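Local coordinates for protein glycosyl hydrolase (Aspergillus fumigatus, PDB 2X8R) that hydrolyses beta-1,4 linkages of peptidoglycan as a family 25 lysozyme, and probably also has diacetylmuramidase activity, at residues T3-D8 with G192-F197; K14-E19 with N45-G50; I98-Y103 with A140-R145; C157-A162 with G174-W179. All coordinates share one frame; numbering follows the deposited sequence.

Contact 1: T3-D8 with G192-F197; sequences TVQGFD and GDSDKF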
# COMPACT_ATOMS: atom_id res chain seq x y z
N THR A 3 17.77 2.52 5.25
CA THR A 3 16.39 2.06 5.01
C THR A 3 16.00 1.09 6.12
O THR A 3 16.86 0.60 6.86
CB THR A 3 16.21 1.28 3.67
OG1 THR A 3 17.09 0.16 3.62
CG2 THR A 3 16.43 2.16 2.49
N VAL A 4 14.70 0.84 6.23
CA VAL A 4 14.18 -0.18 7.14
C VAL A 4 13.50 -1.25 6.30
O VAL A 4 12.74 -0.96 5.37
CB VAL A 4 13.21 0.43 8.14
CG1 VAL A 4 12.59 -0.62 9.03
CG2 VAL A 4 13.93 1.53 9.01
N GLN A 5 13.81 -2.50 6.60
CA GLN A 5 13.25 -3.62 5.83
C GLN A 5 11.81 -3.86 6.28
O GLN A 5 11.48 -3.81 7.47
CB GLN A 5 14.06 -4.90 6.05
CG GLN A 5 13.54 -6.18 5.33
CD GLN A 5 13.73 -6.13 3.82
OE1 GLN A 5 12.79 -6.33 3.05
NE2 GLN A 5 14.96 -5.85 3.38
N GLY A 6 10.97 -4.15 5.31
CA GLY A 6 9.62 -4.63 5.59
C GLY A 6 9.20 -5.53 4.45
O GLY A 6 10.04 -5.98 3.63
N PHE A 7 7.90 -5.79 4.39
CA PHE A 7 7.35 -6.69 3.36
C PHE A 7 5.86 -6.53 3.21
O PHE A 7 5.27 -5.80 3.98
CB PHE A 7 7.81 -8.16 3.55
CG PHE A 7 7.29 -8.89 4.80
CD1 PHE A 7 6.70 -10.14 4.65
CD2 PHE A 7 7.51 -8.41 6.09
CE1 PHE A 7 6.25 -10.88 5.75
CE2 PHE A 7 7.09 -9.14 7.24
CZ PHE A 7 6.48 -10.39 7.08
N ASP A 8 5.29 -7.16 2.19
CA ASP A 8 3.84 -7.14 2.05
C ASP A 8 3.36 -8.51 1.60
O ASP A 8 4.05 -9.22 0.85
CB ASP A 8 3.37 -6.02 1.11
CG ASP A 8 3.92 -6.19 -0.28
OD1 ASP A 8 3.29 -6.92 -1.09
OD2 ASP A 8 4.96 -5.59 -0.55
N GLY A 192 5.75 -13.21 0.33
CA GLY A 192 5.29 -12.02 -0.39
C GLY A 192 6.39 -11.19 -1.06
O GLY A 192 7.37 -11.73 -1.61
N ASP A 193 6.25 -9.87 -0.99
CA ASP A 193 7.14 -8.93 -1.67
C ASP A 193 8.06 -8.26 -0.64
O ASP A 193 7.66 -8.04 0.50
CB ASP A 193 6.32 -7.85 -2.37
CG ASP A 193 5.27 -8.42 -3.31
OD1 ASP A 193 5.62 -9.09 -4.31
OD2 ASP A 193 4.09 -8.11 -3.10
N SER A 194 9.28 -7.92 -1.06
CA SER A 194 10.22 -7.17 -0.21
C SER A 194 9.96 -5.67 -0.32
O SER A 194 9.77 -5.16 -1.42
CB SER A 194 11.67 -7.46 -0.67
OG SER A 194 12.60 -6.70 0.05
N ASP A 195 10.03 -4.95 0.81
CA ASP A 195 9.84 -3.50 0.83
C ASP A 195 10.91 -2.82 1.65
O ASP A 195 11.41 -3.40 2.59
CB ASP A 195 8.51 -3.12 1.46
CG ASP A 195 7.37 -3.58 0.65
OD1 ASP A 195 7.20 -3.07 -0.46
OD2 ASP A 195 6.64 -4.50 1.09
N LYS A 196 11.27 -1.60 1.26
CA LYS A 196 12.28 -0.81 1.99
C LYS A 196 11.74 0.56 2.31
O LYS A 196 11.39 1.31 1.42
CB LYS A 196 13.53 -0.64 1.10
CG LYS A 196 14.12 -1.95 0.66
CD LYS A 196 14.50 -2.81 1.82
CE LYS A 196 16.02 -2.94 1.98
NZ LYS A 196 16.55 -3.90 0.98
N PHE A 197 11.70 0.92 3.59
CA PHE A 197 11.25 2.24 3.96
C PHE A 197 12.42 3.21 3.82
O PHE A 197 13.53 2.86 4.20
CB PHE A 197 10.70 2.22 5.40
CG PHE A 197 10.53 3.60 5.98
CD1 PHE A 197 9.38 4.36 5.71
CD2 PHE A 197 11.54 4.17 6.75
CE1 PHE A 197 9.23 5.67 6.21
CE2 PHE A 197 11.41 5.51 7.24
CZ PHE A 197 10.25 6.24 6.95

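Contact 2: K14-E19 with N45-G50; sequences KSVNFE and NSHYTG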
# COMPACT_ATOMS: atom_id res chain seq x y z
N LYS A 14 -0.31 -18.44 2.73
CA LYS A 14 -1.26 -19.07 3.66
C LYS A 14 -0.82 -18.98 5.10
O LYS A 14 -1.65 -19.06 6.01
CB LYS A 14 -1.40 -20.57 3.39
CG LYS A 14 -2.30 -20.96 2.32
CD LYS A 14 -2.09 -22.48 2.05
CE LYS A 14 -2.60 -22.90 0.72
NZ LYS A 14 -2.03 -24.26 0.32
N SER A 15 0.49 -18.86 5.29
CA SER A 15 1.16 -18.86 6.60
C SER A 15 2.43 -18.02 6.48
O SER A 15 3.20 -18.17 5.51
CB SER A 15 1.52 -20.31 7.01
OG SER A 15 2.29 -20.35 8.19
N VAL A 16 2.64 -17.14 7.45
CA VAL A 16 3.85 -16.35 7.52
C VAL A 16 4.50 -16.44 8.90
O VAL A 16 3.82 -16.36 9.91
CB VAL A 16 3.57 -14.86 7.12
CG1 VAL A 16 4.80 -13.91 7.54
CG2 VAL A 16 3.23 -14.80 5.63
N ASN A 17 5.81 -16.66 8.92
CA ASN A 17 6.52 -16.69 10.20
C ASN A 17 6.96 -15.27 10.50
O ASN A 17 8.06 -14.86 10.15
CB ASN A 17 7.73 -17.60 10.11
CG ASN A 17 8.25 -18.00 11.47
OD1 ASN A 17 8.58 -19.17 11.68
ND2 ASN A 17 8.25 -17.07 12.40
N PHE A 18 6.09 -14.49 11.13
CA PHE A 18 6.44 -13.11 11.46
C PHE A 18 7.63 -12.99 12.43
O PHE A 18 8.40 -12.05 12.32
CB PHE A 18 5.20 -12.44 12.06
CG PHE A 18 4.08 -12.33 11.09
CD1 PHE A 18 4.08 -11.31 10.13
CD2 PHE A 18 3.00 -13.24 11.11
CE1 PHE A 18 3.04 -11.20 9.22
CE2 PHE A 18 1.94 -13.14 10.17
CZ PHE A 18 1.97 -12.11 9.24
N GLU A 19 7.76 -13.92 13.36
CA GLU A 19 8.85 -13.91 14.34
C GLU A 19 10.16 -14.01 13.57
O GLU A 19 11.10 -13.26 13.85
CB GLU A 19 8.73 -15.10 15.30
CG GLU A 19 8.77 -14.75 16.75
CD GLU A 19 7.55 -13.97 17.14
OE1 GLU A 19 6.55 -14.08 16.41
OE2 GLU A 19 7.58 -13.25 18.16
N ASN A 45 -7.01 -11.55 8.60
CA ASN A 45 -7.13 -11.56 10.07
C ASN A 45 -5.98 -12.34 10.72
O ASN A 45 -5.35 -11.84 11.70
CB ASN A 45 -8.50 -12.07 10.51
CG ASN A 45 -9.63 -11.05 10.25
OD1 ASN A 45 -9.41 -9.85 10.26
ND2 ASN A 45 -10.83 -11.55 9.99
N SER A 46 -5.69 -13.52 10.17
CA SER A 46 -4.62 -14.37 10.71
C SER A 46 -3.24 -13.66 10.58
O SER A 46 -2.44 -13.65 11.53
CB SER A 46 -4.64 -15.76 10.06
OG SER A 46 -4.37 -15.70 8.70
N HIS A 47 -3.02 -13.03 9.42
CA HIS A 47 -1.76 -12.30 9.19
C HIS A 47 -1.61 -11.11 10.14
O HIS A 47 -0.57 -10.93 10.76
CB HIS A 47 -1.72 -11.79 7.75
CG HIS A 47 -1.37 -12.84 6.75
ND1 HIS A 47 -1.69 -12.75 5.41
CD2 HIS A 47 -0.68 -14.00 6.89
CE1 HIS A 47 -1.22 -13.80 4.77
NE2 HIS A 47 -0.58 -14.57 5.64
N TYR A 48 -2.67 -10.32 10.26
CA TYR A 48 -2.63 -9.09 11.03
C TYR A 48 -2.41 -9.41 12.51
O TYR A 48 -1.63 -8.74 13.16
CB TYR A 48 -3.93 -8.34 10.77
CG TYR A 48 -3.99 -6.87 11.16
CD1 TYR A 48 -3.68 -5.91 10.22
CD2 TYR A 48 -4.46 -6.47 12.41
CE1 TYR A 48 -3.81 -4.56 10.51
CE2 TYR A 48 -4.57 -5.10 12.73
CZ TYR A 48 -4.22 -4.17 11.76
OH TYR A 48 -4.30 -2.79 11.96
N THR A 49 -3.05 -10.46 13.01
CA THR A 49 -2.81 -10.89 14.39
C THR A 49 -1.40 -11.40 14.56
O THR A 49 -0.73 -11.07 15.55
CB THR A 49 -3.82 -11.97 14.77
OG1 THR A 49 -5.14 -11.45 14.59
CG2 THR A 49 -3.64 -12.40 16.22
N GLY A 50 -0.96 -12.22 13.60
CA GLY A 50 0.41 -12.76 13.66
C GLY A 50 1.44 -11.63 13.69
O GLY A 50 2.39 -11.65 14.49
O HOH W 1 -2.36 -17.87 8.30
O HOH W 2 3.48 -14.03 15.45

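Contact 3: I98-Y103 with A140-R145; sequences IEYNPY and ADWWNR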
# COMPACT_ATOMS: atom_id res chain seq x y z
N ILE A 98 -2.93 0.55 -6.42
CA ILE A 98 -3.58 1.04 -7.62
C ILE A 98 -2.60 0.89 -8.83
O ILE A 98 -1.72 1.69 -9.00
CB ILE A 98 -4.07 2.50 -7.44
CG1 ILE A 98 -4.68 3.04 -8.74
CG2 ILE A 98 -2.99 3.39 -6.93
CD1 ILE A 98 -5.94 2.40 -9.20
N GLU A 99 -2.79 -0.19 -9.57
CA GLU A 99 -1.93 -0.52 -10.65
C GLU A 99 -2.59 -1.59 -11.55
O GLU A 99 -3.75 -1.62 -11.64
CB GLU A 99 -0.52 -0.87 -10.19
CG GLU A 99 -0.37 -1.63 -8.91
CD GLU A 99 -0.37 -3.16 -9.10
OE1 GLU A 99 -0.75 -3.83 -8.15
OE2 GLU A 99 0.05 -3.62 -10.14
N TYR A 100 -1.79 -2.44 -12.16
CA TYR A 100 -2.22 -3.21 -13.28
C TYR A 100 -3.47 -4.05 -13.02
O TYR A 100 -3.53 -4.79 -12.13
CB TYR A 100 -1.13 -4.09 -13.79
CG TYR A 100 0.13 -3.32 -14.11
CD1 TYR A 100 0.28 -2.60 -15.28
CD2 TYR A 100 1.18 -3.34 -13.25
CE1 TYR A 100 1.43 -1.89 -15.55
CE2 TYR A 100 2.36 -2.66 -13.54
CZ TYR A 100 2.49 -1.92 -14.71
OH TYR A 100 3.63 -1.22 -15.00
N ASN A 101 -4.41 -3.91 -13.92
CA ASN A 101 -5.65 -4.66 -13.84
C ASN A 101 -5.42 -6.14 -14.16
O ASN A 101 -5.15 -6.47 -15.31
CB ASN A 101 -6.64 -4.07 -14.83
CG ASN A 101 -8.03 -4.75 -14.77
OD1 ASN A 101 -8.29 -5.54 -13.89
ND2 ASN A 101 -8.93 -4.36 -15.70
N PRO A 102 -5.62 -7.02 -13.17
CA PRO A 102 -5.36 -8.44 -13.39
C PRO A 102 -6.47 -9.04 -14.23
O PRO A 102 -6.36 -10.21 -14.61
CB PRO A 102 -5.37 -9.04 -11.96
CG PRO A 102 -5.37 -7.87 -11.02
CD PRO A 102 -6.01 -6.73 -11.76
N TYR A 103 -7.51 -8.27 -14.54
CA TYR A 103 -8.67 -8.84 -15.20
C TYR A 103 -8.74 -8.51 -16.68
O TYR A 103 -9.73 -8.79 -17.31
CB TYR A 103 -9.96 -8.52 -14.42
CG TYR A 103 -9.78 -8.98 -12.97
CD1 TYR A 103 -9.71 -10.34 -12.67
CD2 TYR A 103 -9.50 -8.07 -11.94
CE1 TYR A 103 -9.45 -10.78 -11.36
CE2 TYR A 103 -9.25 -8.50 -10.63
CZ TYR A 103 -9.24 -9.84 -10.34
OH TYR A 103 -9.00 -10.26 -9.04
N ALA A 140 5.87 3.47 -11.74
CA ALA A 140 5.97 4.70 -12.54
C ALA A 140 5.26 4.51 -13.90
O ALA A 140 4.55 5.41 -14.37
CB ALA A 140 7.43 5.12 -12.72
N ASP A 141 5.45 3.34 -14.50
CA ASP A 141 4.87 2.99 -15.80
C ASP A 141 3.35 3.08 -15.73
O ASP A 141 2.70 3.69 -16.60
CB ASP A 141 5.27 1.57 -16.21
CG ASP A 141 4.42 1.07 -17.36
OD1 ASP A 141 4.75 1.45 -18.49
OD2 ASP A 141 3.40 0.38 -17.11
N TRP A 142 2.76 2.46 -14.69
CA TRP A 142 1.31 2.47 -14.59
C TRP A 142 0.77 3.89 -14.37
O TRP A 142 -0.16 4.33 -15.04
CB TRP A 142 0.88 1.53 -13.46
CG TRP A 142 -0.67 1.36 -13.50
CD1 TRP A 142 -1.36 0.36 -14.09
CD2 TRP A 142 -1.64 2.24 -12.90
NE1 TRP A 142 -2.73 0.55 -13.90
CE2 TRP A 142 -2.92 1.71 -13.20
CE3 TRP A 142 -1.56 3.44 -12.18
CZ2 TRP A 142 -4.13 2.33 -12.77
CZ3 TRP A 142 -2.74 4.07 -11.77
CH2 TRP A 142 -4.01 3.51 -12.06
N TRP A 143 1.40 4.64 -13.45
CA TRP A 143 0.99 5.98 -13.15
C TRP A 143 1.04 6.86 -14.41
O TRP A 143 0.12 7.67 -14.64
CB TRP A 143 1.88 6.59 -12.05
CG TRP A 143 1.25 7.77 -11.41
CD1 TRP A 143 1.55 9.09 -11.64
CD2 TRP A 143 0.18 7.76 -10.44
NE1 TRP A 143 0.74 9.91 -10.87
CE2 TRP A 143 -0.09 9.13 -10.11
CE3 TRP A 143 -0.54 6.75 -9.81
CZ2 TRP A 143 -1.07 9.49 -9.18
CZ3 TRP A 143 -1.51 7.13 -8.86
CH2 TRP A 143 -1.77 8.49 -8.56
N ASN A 144 2.07 6.66 -15.22
CA ASN A 144 2.17 7.41 -16.44
C ASN A 144 1.04 7.02 -17.40
O ASN A 144 0.33 7.92 -17.90
CB ASN A 144 3.52 7.18 -17.09
CG ASN A 144 3.68 8.03 -18.33
OD1 ASN A 144 3.68 9.26 -18.24
ND2 ASN A 144 3.75 7.37 -19.51
N ARG A 145 0.85 5.72 -17.60
CA ARG A 145 -0.15 5.28 -18.59
C ARG A 145 -1.57 5.61 -18.16
O ARG A 145 -2.37 6.08 -18.99
CB ARG A 145 -0.07 3.79 -18.89
CG ARG A 145 -1.17 3.27 -19.86
CD ARG A 145 -0.97 1.79 -20.16
NE ARG A 145 0.38 1.56 -20.66
CZ ARG A 145 1.40 1.03 -19.97
NH1 ARG A 145 1.23 0.60 -18.71
NH2 ARG A 145 2.59 0.90 -20.56

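Contact 4: C157-A162 with G174-W179; sequences CPLVLA and GDWKTW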
# COMPACT_ATOMS: atom_id res chain seq x y z
N CYS A 157 0.16 12.01 -0.07
CA CYS A 157 0.07 10.55 0.05
C CYS A 157 1.48 9.94 -0.05
O CYS A 157 2.12 10.10 -1.07
CB CYS A 157 -0.76 9.97 -1.06
SG CYS A 157 -2.47 10.44 -1.01
N PRO A 158 1.93 9.21 0.98
CA PRO A 158 3.25 8.54 0.80
C PRO A 158 3.27 7.61 -0.42
O PRO A 158 2.30 6.89 -0.65
CB PRO A 158 3.42 7.72 2.09
CG PRO A 158 2.54 8.51 3.10
CD PRO A 158 1.30 8.85 2.25
N LEU A 159 4.35 7.66 -1.21
CA LEU A 159 4.41 6.80 -2.40
C LEU A 159 5.12 5.49 -2.06
O LEU A 159 6.20 5.52 -1.46
CB LEU A 159 5.19 7.51 -3.53
CG LEU A 159 5.54 6.67 -4.78
CD1 LEU A 159 4.24 6.42 -5.59
CD2 LEU A 159 6.56 7.51 -5.55
N VAL A 160 4.53 4.37 -2.47
CA VAL A 160 5.12 3.07 -2.31
C VAL A 160 5.37 2.66 -3.75
O VAL A 160 4.42 2.39 -4.52
CB VAL A 160 4.17 2.03 -1.60
CG1 VAL A 160 4.92 0.65 -1.42
CG2 VAL A 160 3.68 2.59 -0.26
N LEU A 161 6.64 2.61 -4.12
CA LEU A 161 6.99 2.48 -5.54
C LEU A 161 7.59 1.14 -5.88
O LEU A 161 8.63 0.76 -5.34
CB LEU A 161 7.95 3.62 -5.94
CG LEU A 161 8.39 3.79 -7.39
CD1 LEU A 161 7.19 3.90 -8.33
CD2 LEU A 161 9.29 5.07 -7.51
N ALA A 162 6.95 0.40 -6.79
CA ALA A 162 7.45 -0.93 -7.14
C ALA A 162 8.38 -0.81 -8.34
O ALA A 162 7.97 -0.25 -9.36
CB ALA A 162 6.31 -1.91 -7.42
N GLY A 174 4.63 11.38 -11.06
CA GLY A 174 3.81 12.48 -10.52
C GLY A 174 4.64 13.64 -9.99
O GLY A 174 5.69 13.97 -10.56
N ASP A 175 4.18 14.27 -8.91
CA ASP A 175 4.94 15.33 -8.25
C ASP A 175 5.55 14.84 -6.95
O ASP A 175 5.95 15.65 -6.09
CB ASP A 175 4.10 16.63 -8.00
CG ASP A 175 2.85 16.39 -7.17
OD1 ASP A 175 2.66 15.27 -6.66
OD2 ASP A 175 2.04 17.33 -7.02
N TRP A 176 5.66 13.52 -6.80
CA TRP A 176 6.41 13.06 -5.62
C TRP A 176 7.89 13.49 -5.63
O TRP A 176 8.58 13.41 -6.64
CB TRP A 176 6.33 11.55 -5.46
CG TRP A 176 5.04 11.07 -4.85
CD1 TRP A 176 4.75 10.99 -3.50
CD2 TRP A 176 3.89 10.57 -5.54
NE1 TRP A 176 3.48 10.49 -3.33
CE2 TRP A 176 2.94 10.21 -4.56
CE3 TRP A 176 3.59 10.34 -6.90
CZ2 TRP A 176 1.70 9.64 -4.88
CZ3 TRP A 176 2.35 9.81 -7.24
CH2 TRP A 176 1.41 9.46 -6.21
N LYS A 177 8.38 13.90 -4.46
CA LYS A 177 9.79 14.22 -4.30
C LYS A 177 10.61 12.95 -4.42
O LYS A 177 11.64 12.91 -5.09
CB LYS A 177 10.01 14.85 -2.92
N THR A 178 10.16 11.90 -3.73
CA THR A 178 10.85 10.61 -3.70
C THR A 178 9.85 9.58 -3.20
O THR A 178 8.72 9.92 -2.92
CB THR A 178 12.20 10.63 -2.86
OG1 THR A 178 12.91 9.41 -3.10
CG2 THR A 178 11.93 10.78 -1.39
N TRP A 179 10.25 8.32 -3.13
CA TRP A 179 9.39 7.28 -2.57
C TRP A 179 9.53 7.27 -1.06
O TRP A 179 10.61 7.59 -0.51
CB TRP A 179 9.80 5.90 -3.16
CG TRP A 179 11.31 5.67 -3.20
CD1 TRP A 179 12.19 6.06 -4.21
CD2 TRP A 179 12.12 5.00 -2.21
NE1 TRP A 179 13.45 5.66 -3.89
CE2 TRP A 179 13.44 5.00 -2.68
CE3 TRP A 179 11.82 4.34 -1.00
CZ2 TRP A 179 14.51 4.42 -1.95
CZ3 TRP A 179 12.88 3.76 -0.27
CH2 TRP A 179 14.20 3.80 -0.75
O HOH W 3 6.60 9.59 -0.82

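Contact 1: T3-D8 with G192-F197
D8 and D195 bring their carboxylates together across two antiparallel strands, with OD2 of D8 2.6 Å from OD2 of D195. The two side chains start from the same face of the sheet and cross at about a right angle. In D8, CG lies between the backbone N and the carbonyl carbon (chi1 61°), which swings the carboxylate over toward the neighbouring strand. The same OD2 of D8 accepts a hydrogen bond from Q183, which ties the group to strand 181-185. D195 sits opposite G6, and its CB lies 3.9 Å from G6 C. This pair is bound both ways, with G6 N to D195 O at 2.9 Å and D195 N to G6 O at 3.0 Å. Toward the other end F197 pairs with V4. Its amide N reaches V4 O at 2.8 Å, and CB of F197 rests 4.1 Å from CB of V4. CG of F197 is anti to the backbone N (chi1 166°), and the ring leads away from residues 3-8. On the reverse face, K196 lies across the side chain of Q5, while S194 holds N184. The geometry is that of the closing strand pair of a family 25 beta/alpha barrel, whose first and last strands run antiparallel. Strand 3-9 is flanked by the parallel strand 26-35 and strand 193-198 by the antiparallel strand 181-185; F197 packs on F28, I181 and the C-terminal helix 201-209, which V4 also touches.

Contact 2: K14-E19 with N45-G50
The F18 ring is sandwiched between G50 of the helix and V16 of its own segment, one on each face. On the first face CD2 of F18 comes within 3.4 Å of G50 C; G50 carries no side chain, and the ring lies directly on the helix backbone. On the second, CG1 of V16 sits 3.5 Å above the ring plane, over its centre. The tip of the ring meets the preceding turn of the helix, CZ of F18 being 3.2 Å from H47 O. H47 finishes this tight part: its CG is anti to the carbonyl carbon (chi1 -78°), and the imidazole passes V16 at about a right angle, with NE2 of H47 3.8 Å from CG2 of V16. In the beta/alpha barrel these pieces belong to two successive crossovers, helix 18-23 joining strand 3-9 to strand 26-35 and helix 44-53 joining the latter to strand 57-63. Underneath, I9 meets V16, F18 and H47. Toward solvent the contact becomes loose, and water takes over from direct touch. One molecule donates to K14 O at 2.7 Å and to OG of S46, a hydroxyl that is also hydrogen-bonded to V43 O. At the other end a second water bridges G50 O, at 2.8 Å, and OE1 of E19, at 3.2 Å.

Contact 3: I98-Y103 with A140-R145
The indole of W142 lies flat beneath the backbone of E99, while Y100 bends round its edge. CA of E99 stands 3.4 Å from the centroid of the five-membered ring and only 3° off its normal, a CH-pi contact. Further along the same face comes I98 O, and the benzo end is touched by I98, whose CG1 is 3.4 Å from CH2 of W142. Y100 makes a T-shaped pair with the indole: the W142 edge points at the tyrosine face, centroids 5.1 Å apart and planes at 88°. CB of W142 rests over that same tyrosine ring. W142 has CG anti to its backbone N (chi1 -171°), which carries the indole from the helix toward the loop. This loop follows strand 95-97 of the barrel, and E99 matches the glutamate of the family's DXE motif; helix 140-147 follows strand 135-138, so the contact ties together the ends of adjacent barrel strands. One step out, Y100 OH donates to OD2 of D141 at 2.7 Å on the anti side of the carboxylate. NH1 of R145 reaches that same OD2 of D141 at 2.7 Å from its syn side and from the opposite face of its plane, in a salt bridge that would fix the carboxylate's rotation. T139 OG1 is hydrogen-bonded to both Y100 OH and W142 N. Around the loop, OE2 of E99 accepts from Y100 N at 3.0 Å, E99 O is held by Y108 and I98 O by T138, and M115 of helix 112-130 touches W142.

Contact 4: C157-A162 with G174-W179
W176 stands upright against strand 159-162, its indole turned so that one face receives L159 and its N-H edge meets C157. The segment 174-179 belongs to the loop that carries the chain from this strand to the parallel strand 181-185. No helix intervenes between the two strands, so this crossover departs from the barrel's regular beta/alpha alternation. CB of L159 is 3.5 Å from the centroid of the five-membered ring and 12° off its normal, in CH-pi contact. CG of L159 is anti to the backbone N (chi1 171°), and the two methyls spread obliquely across the indole: CD2 lies 3.9 Å from CG of W176, and CD1 sits over the face of the six-membered ring. At the edge, NE1 of W176 donates to C157 O at 2.7 Å. The bond is nearly straight at 174°, approaches almost along the C=O axis, and stays within the indole plane, fixing the ring's rotation while L159 covers its face. W143 meets the same indole edge-to-face from helix 140-147. Beyond L159 the contact is carried by W179, whose ring leads away from the strand toward P169 and W182; its CB stays against the strand, 4.0 Å from CB of L161, and also faces L159. Where the two backbones diverge a water bridges them, accepting from L159 N at 3.0 Å and donating to T178 O at 3.0 Å.

In the fold
All four contacts belong to one barrel, but to different layers of it. Contact 1 joins two barrel strands by backbone bonds; contact 4, the most buried, sets a loop against a strand through an indole face on leucine and an N-H bond to a backbone carbonyl. These two share the sheet and touch where W179 meets K196. Contact 3 lies nearer the surface, mixing an indole core with an outer salt bridge; it touches contact 4 through W143 and W176. Contact 2 is on the far side of the chain's centre from both, about 28 Å from contact 3 between centres, and is water-bridged at its rim. It meets contact 1 through F7, which packs on V16 and F18.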